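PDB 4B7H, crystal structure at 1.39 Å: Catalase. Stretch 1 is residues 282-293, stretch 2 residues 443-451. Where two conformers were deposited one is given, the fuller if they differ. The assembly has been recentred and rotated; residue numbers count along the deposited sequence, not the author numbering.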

# COMPACT_ATOMS: atom_id res chain seq x y z
N ASP A 282 -18.69 -40.34 -19.35
CA ASP A 282 -18.73 -41.14 -18.11
C ASP A 282 -19.23 -40.33 -16.92
O ASP A 282 -19.69 -40.90 -15.92
CB ASP A 282 -17.34 -41.66 -17.75
CG ASP A 282 -16.95 -42.93 -18.47
OD1 ASP A 282 -17.53 -43.23 -19.54
OD2 ASP A 282 -16.05 -43.64 -17.97
N ALA A 283 -19.10 -39.01 -17.00
CA ALA A 283 -19.32 -38.15 -15.83
C ALA A 283 -20.70 -38.25 -15.17
O ALA A 283 -20.79 -38.36 -13.94
CB ALA A 283 -19.01 -36.69 -16.18
N GLU A 284 -21.77 -38.24 -15.95
CA GLU A 284 -23.12 -38.21 -15.39
C GLU A 284 -23.49 -39.46 -14.59
O GLU A 284 -24.25 -39.39 -13.63
CB GLU A 284 -24.17 -37.95 -16.49
CG GLU A 284 -24.13 -38.92 -17.66
CD GLU A 284 -25.03 -38.51 -18.81
OE1 GLU A 284 -26.25 -38.76 -18.73
OE2 GLU A 284 -24.52 -37.93 -19.79
N ASN A 285 -22.94 -40.60 -14.98
CA ASN A 285 -23.30 -41.87 -14.34
C ASN A 285 -22.27 -42.43 -13.35
O ASN A 285 -22.44 -43.53 -12.84
CB ASN A 285 -23.64 -42.93 -15.40
CG ASN A 285 -24.86 -42.57 -16.22
OD1 ASN A 285 -25.85 -42.04 -15.70
ND2 ASN A 285 -24.81 -42.85 -17.52
N TYR A 286 -21.21 -41.67 -13.06
CA TYR A 286 -20.26 -42.15 -12.06
C TYR A 286 -20.95 -42.27 -10.71
O TYR A 286 -21.87 -41.50 -10.40
CB TYR A 286 -19.01 -41.26 -11.97
CG TYR A 286 -17.89 -41.91 -11.18
CD1 TYR A 286 -17.49 -43.21 -11.47
CD2 TYR A 286 -17.25 -41.25 -10.14
CE1 TYR A 286 -16.49 -43.83 -10.75
CE2 TYR A 286 -16.24 -41.86 -9.41
CZ TYR A 286 -15.87 -43.15 -9.73
OH TYR A 286 -14.87 -43.77 -9.02
N ARG A 287 -20.53 -43.25 -9.91
CA ARG A 287 -21.18 -43.50 -8.61
C ARG A 287 -21.07 -42.31 -7.66
O ARG A 287 -21.91 -42.14 -6.77
CB ARG A 287 -20.62 -44.78 -7.96
CG ARG A 287 -19.14 -44.70 -7.63
CD ARG A 287 -18.59 -46.01 -7.06
NE ARG A 287 -19.15 -46.32 -5.75
CZ ARG A 287 -18.57 -47.13 -4.87
NH1 ARG A 287 -17.41 -47.71 -5.16
NH2 ARG A 287 -19.14 -47.36 -3.69
N TRP A 288 -20.03 -41.49 -7.85
CA TRP A 288 -19.85 -40.24 -7.10
C TRP A 288 -19.90 -39.05 -8.04
O TRP A 288 -19.57 -39.17 -9.23
CB TRP A 288 -18.52 -40.25 -6.33
CG TRP A 288 -18.55 -41.16 -5.15
CD1 TRP A 288 -19.37 -41.06 -4.07
CD2 TRP A 288 -17.74 -42.33 -4.94
NE1 TRP A 288 -19.11 -42.08 -3.19
CE2 TRP A 288 -18.11 -42.87 -3.69
CE3 TRP A 288 -16.73 -42.95 -5.67
CZ2 TRP A 288 -17.51 -44.02 -3.17
CZ3 TRP A 288 -16.13 -44.09 -5.14
CH2 TRP A 288 -16.53 -44.61 -3.91
N ASN A 289 -20.29 -37.89 -7.53
CA ASN A 289 -20.23 -36.68 -8.34
C ASN A 289 -18.77 -36.41 -8.69
O ASN A 289 -17.93 -36.28 -7.80
CB ASN A 289 -20.83 -35.49 -7.59
CG ASN A 289 -20.92 -34.24 -8.45
OD1 ASN A 289 -19.92 -33.76 -8.99
ND2 ASN A 289 -22.13 -33.69 -8.58
N PRO A 290 -18.45 -36.34 -10.00
CA PRO A 290 -17.04 -36.27 -10.40
C PRO A 290 -16.41 -34.89 -10.22
O PRO A 290 -15.21 -34.75 -10.42
CB PRO A 290 -17.08 -36.68 -11.87
CG PRO A 290 -18.43 -36.29 -12.34
CD PRO A 290 -19.35 -36.48 -11.16
N PHE A 291 -17.22 -33.90 -9.83
CA PHE A 291 -16.77 -32.52 -9.69
C PHE A 291 -16.75 -32.04 -8.24
O PHE A 291 -16.43 -30.89 -7.97
CB PHE A 291 -17.67 -31.60 -10.52
CG PHE A 291 -17.89 -32.08 -11.93
CD1 PHE A 291 -16.80 -32.28 -12.78
CD2 PHE A 291 -19.17 -32.32 -12.40
CE1 PHE A 291 -17.01 -32.72 -14.09
CE2 PHE A 291 -19.38 -32.76 -13.70
CZ PHE A 291 -18.29 -32.96 -14.55
N ASP A 292 -17.13 -32.93 -7.32
CA ASP A 292 -17.15 -32.65 -5.88
C ASP A 292 -15.76 -32.93 -5.34
O ASP A 292 -15.32 -34.08 -5.32
CB ASP A 292 -18.18 -33.58 -5.21
CG ASP A 292 -18.27 -33.40 -3.70
OD1 ASP A 292 -17.44 -32.68 -3.09
OD2 ASP A 292 -19.18 -34.02 -3.10
N LEU A 293 -15.07 -31.87 -4.93
CA LEU A 293 -13.70 -31.98 -4.44
C LEU A 293 -13.54 -32.96 -3.27
O LEU A 293 -12.47 -33.58 -3.11
CB LEU A 293 -13.19 -30.60 -4.05
CG LEU A 293 -11.78 -30.46 -3.49
CD1 LEU A 293 -10.74 -31.00 -4.48
CD2 LEU A 293 -11.52 -29.01 -3.14
N ALA A 443 -27.63 -27.68 -4.20
CA ALA A 443 -26.73 -28.80 -3.98
C ALA A 443 -26.05 -29.21 -5.29
O ALA A 443 -26.54 -28.89 -6.37
CB ALA A 443 -27.50 -29.97 -3.40
N TYR A 444 -24.91 -29.88 -5.19
CA TYR A 444 -24.35 -30.56 -6.36
C TYR A 444 -25.35 -31.61 -6.84
O TYR A 444 -26.16 -32.13 -6.05
CB TYR A 444 -23.03 -31.26 -6.01
CG TYR A 444 -21.81 -30.38 -5.93
CD1 TYR A 444 -21.70 -29.39 -4.96
CD2 TYR A 444 -20.75 -30.55 -6.82
CE1 TYR A 444 -20.56 -28.58 -4.88
CE2 TYR A 444 -19.62 -29.75 -6.75
CZ TYR A 444 -19.53 -28.76 -5.77
OH TYR A 444 -18.40 -27.97 -5.71
N VAL A 445 -25.30 -31.95 -8.13
CA VAL A 445 -26.10 -33.06 -8.65
C VAL A 445 -25.79 -34.31 -7.81
O VAL A 445 -24.63 -34.62 -7.54
CB VAL A 445 -25.82 -33.30 -10.15
CG1 VAL A 445 -26.56 -34.54 -10.64
CG2 VAL A 445 -26.23 -32.08 -10.94
N LYS A 446 -26.84 -35.00 -7.37
CA LYS A 446 -26.67 -36.10 -6.43
C LYS A 446 -26.46 -37.40 -7.17
O LYS A 446 -27.35 -37.89 -7.87
CB LYS A 446 -27.87 -36.21 -5.49
CG LYS A 446 -27.67 -37.18 -4.32
CD LYS A 446 -28.79 -37.04 -3.30
CE LYS A 446 -28.55 -37.91 -2.07
NZ LYS A 446 -28.82 -39.35 -2.35
N HIS A 447 -25.27 -37.97 -7.01
CA HIS A 447 -24.96 -39.27 -7.57
C HIS A 447 -25.24 -40.36 -6.53
O HIS A 447 -25.40 -40.09 -5.34
CB HIS A 447 -23.51 -39.32 -8.06
CG HIS A 447 -23.26 -38.46 -9.26
ND1 HIS A 447 -22.62 -38.93 -10.39
CD2 HIS A 447 -23.55 -37.16 -9.51
CE1 HIS A 447 -22.54 -37.96 -11.28
NE2 HIS A 447 -23.10 -36.87 -10.77
N GLN A 448 -25.31 -41.60 -7.01
CA GLN A 448 -25.77 -42.75 -6.24
C GLN A 448 -25.16 -42.87 -4.84
O GLN A 448 -25.86 -43.10 -3.85
CB GLN A 448 -25.48 -44.02 -7.04
CG GLN A 448 -25.96 -45.31 -6.43
CD GLN A 448 -25.74 -46.47 -7.37
OE1 GLN A 448 -24.76 -47.20 -7.26
NE2 GLN A 448 -26.65 -46.64 -8.32
N ASP A 449 -23.84 -42.69 -4.76
CA ASP A 449 -23.16 -42.93 -3.50
C ASP A 449 -22.66 -41.65 -2.82
O ASP A 449 -21.79 -41.70 -1.95
CB ASP A 449 -22.01 -43.93 -3.70
CG ASP A 449 -22.49 -45.31 -4.10
OD1 ASP A 449 -23.61 -45.69 -3.69
OD2 ASP A 449 -21.76 -46.03 -4.82
N ASP A 450 -23.21 -40.50 -3.20
CA ASP A 450 -22.78 -39.24 -2.60
C ASP A 450 -23.31 -39.07 -1.18
O ASP A 450 -24.52 -39.03 -0.96
CB ASP A 450 -23.24 -38.04 -3.43
CG ASP A 450 -22.46 -37.86 -4.72
OD1 ASP A 450 -21.32 -38.36 -4.82
OD2 ASP A 450 -22.99 -37.19 -5.63
N ASP A 451 -22.39 -38.96 -0.23
CA ASP A 451 -22.68 -38.51 1.13
C ASP A 451 -21.37 -37.95 1.69
O ASP A 451 -20.36 -37.92 0.98
CB ASP A 451 -23.28 -39.63 2.01
CG ASP A 451 -22.22 -40.49 2.68
OD1 ASP A 451 -21.13 -40.70 2.10
OD2 ASP A 451 -22.47 -40.95 3.81
O HOH W 1 -24.78 -42.10 -9.81
O HOH W 2 -22.91 -31.16 -9.87
O HOH W 3 -15.89 -29.09 -4.91

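Two irregular segments of the same catalase chain, far apart in sequence, are joined mainly by polar contacts, with neither contributing a regular strand. The charged pair is Arg-287 with Asp-449: NE of Arg-287 donates to OD2 of Asp-449 at 2.8 Å in a salt bridge, and NH2 of Arg-287 adds a weak bond of 3.1 Å to the same Asp-449 OD2. The carboxylate oxygen lies at the edge of the guanidinium, near its plane, where the N-H groups point. The backbones of these two residues are tied as well, because Asp-449 N donates to Arg-287 O at 2.8 Å, so main chain and side chain clamp the same pair.

His-447 has its CA-to-CB bond directed toward stretch 1, and its ND1 gives a hydrogen bond of 2.7 Å to Tyr-286 O, nearly straight at 167°. ND1 therefore carries a proton. The carbon beside it, His-447 CE1, lies 3.2 Å from Ala-283 O and also 3.2 Å from Glu-284 O, so the polarized C-H end of the imidazole sits among backbone carbonyls. Trp-288 O comes within 3.3 Å of His-447 ND1, but the angle is too poor for a bond.

Asn-289 is held at two points. Its backbone N donates to Asp-450 OD1 at 2.9 Å, while its side-chain ND2 donates to Val-445 O, also at 2.9 Å. The amide's other end stays within its own stretch: Asn-289 OD1 accepts from Phe-291 N at 2.8 Å, inside the type I turn from Asn-289 to Asp-292. Asp-450 likewise faces two tasks, since its OD2 takes a 2.8 Å bond from His-447 N and so braces the type I turn from His-447 to Asp-450, which is closed by Asp-450 N to His-447 O at 3.1 Å. One carboxylate thus secures its own turn and reaches across to the other segment.

The backbones come closest beside these bonds, with CA atoms 5.2 Å apart for Arg-287 and Gln-448 and again for Trp-288 and His-447; by Asp-292 and Tyr-444 the CA separation is 7.5 Å. Over one face of the His-447 ring, Asn-289 CA stands 3.6 Å from the centroid, 11° off the normal, in a CH-pi contact. Pro-290 CD packs 3.5 Å from His-447 CE1. The CA-to-CB bond of Trp-288 points away, yet its indole edge comes nearer, and NE1 makes a weak bond of 3.0 Å to Asp-449 O.

Farther along, Tyr-444 fills the wider gap with its ring: Phe-291 O approaches CE2 of Tyr-444 at 3.6 Å, near the ring plane, and Asp-292 CA lies 3.9 Å from the same Tyr-444 CE2. Waters extend the network. Water 1 donates to Tyr-286 O and accepts from Gln-448 N, water 2 accepts from both Asn-289 ND2 and Val-445 N, and water 3 links Leu-293 N to Tyr-444 OH.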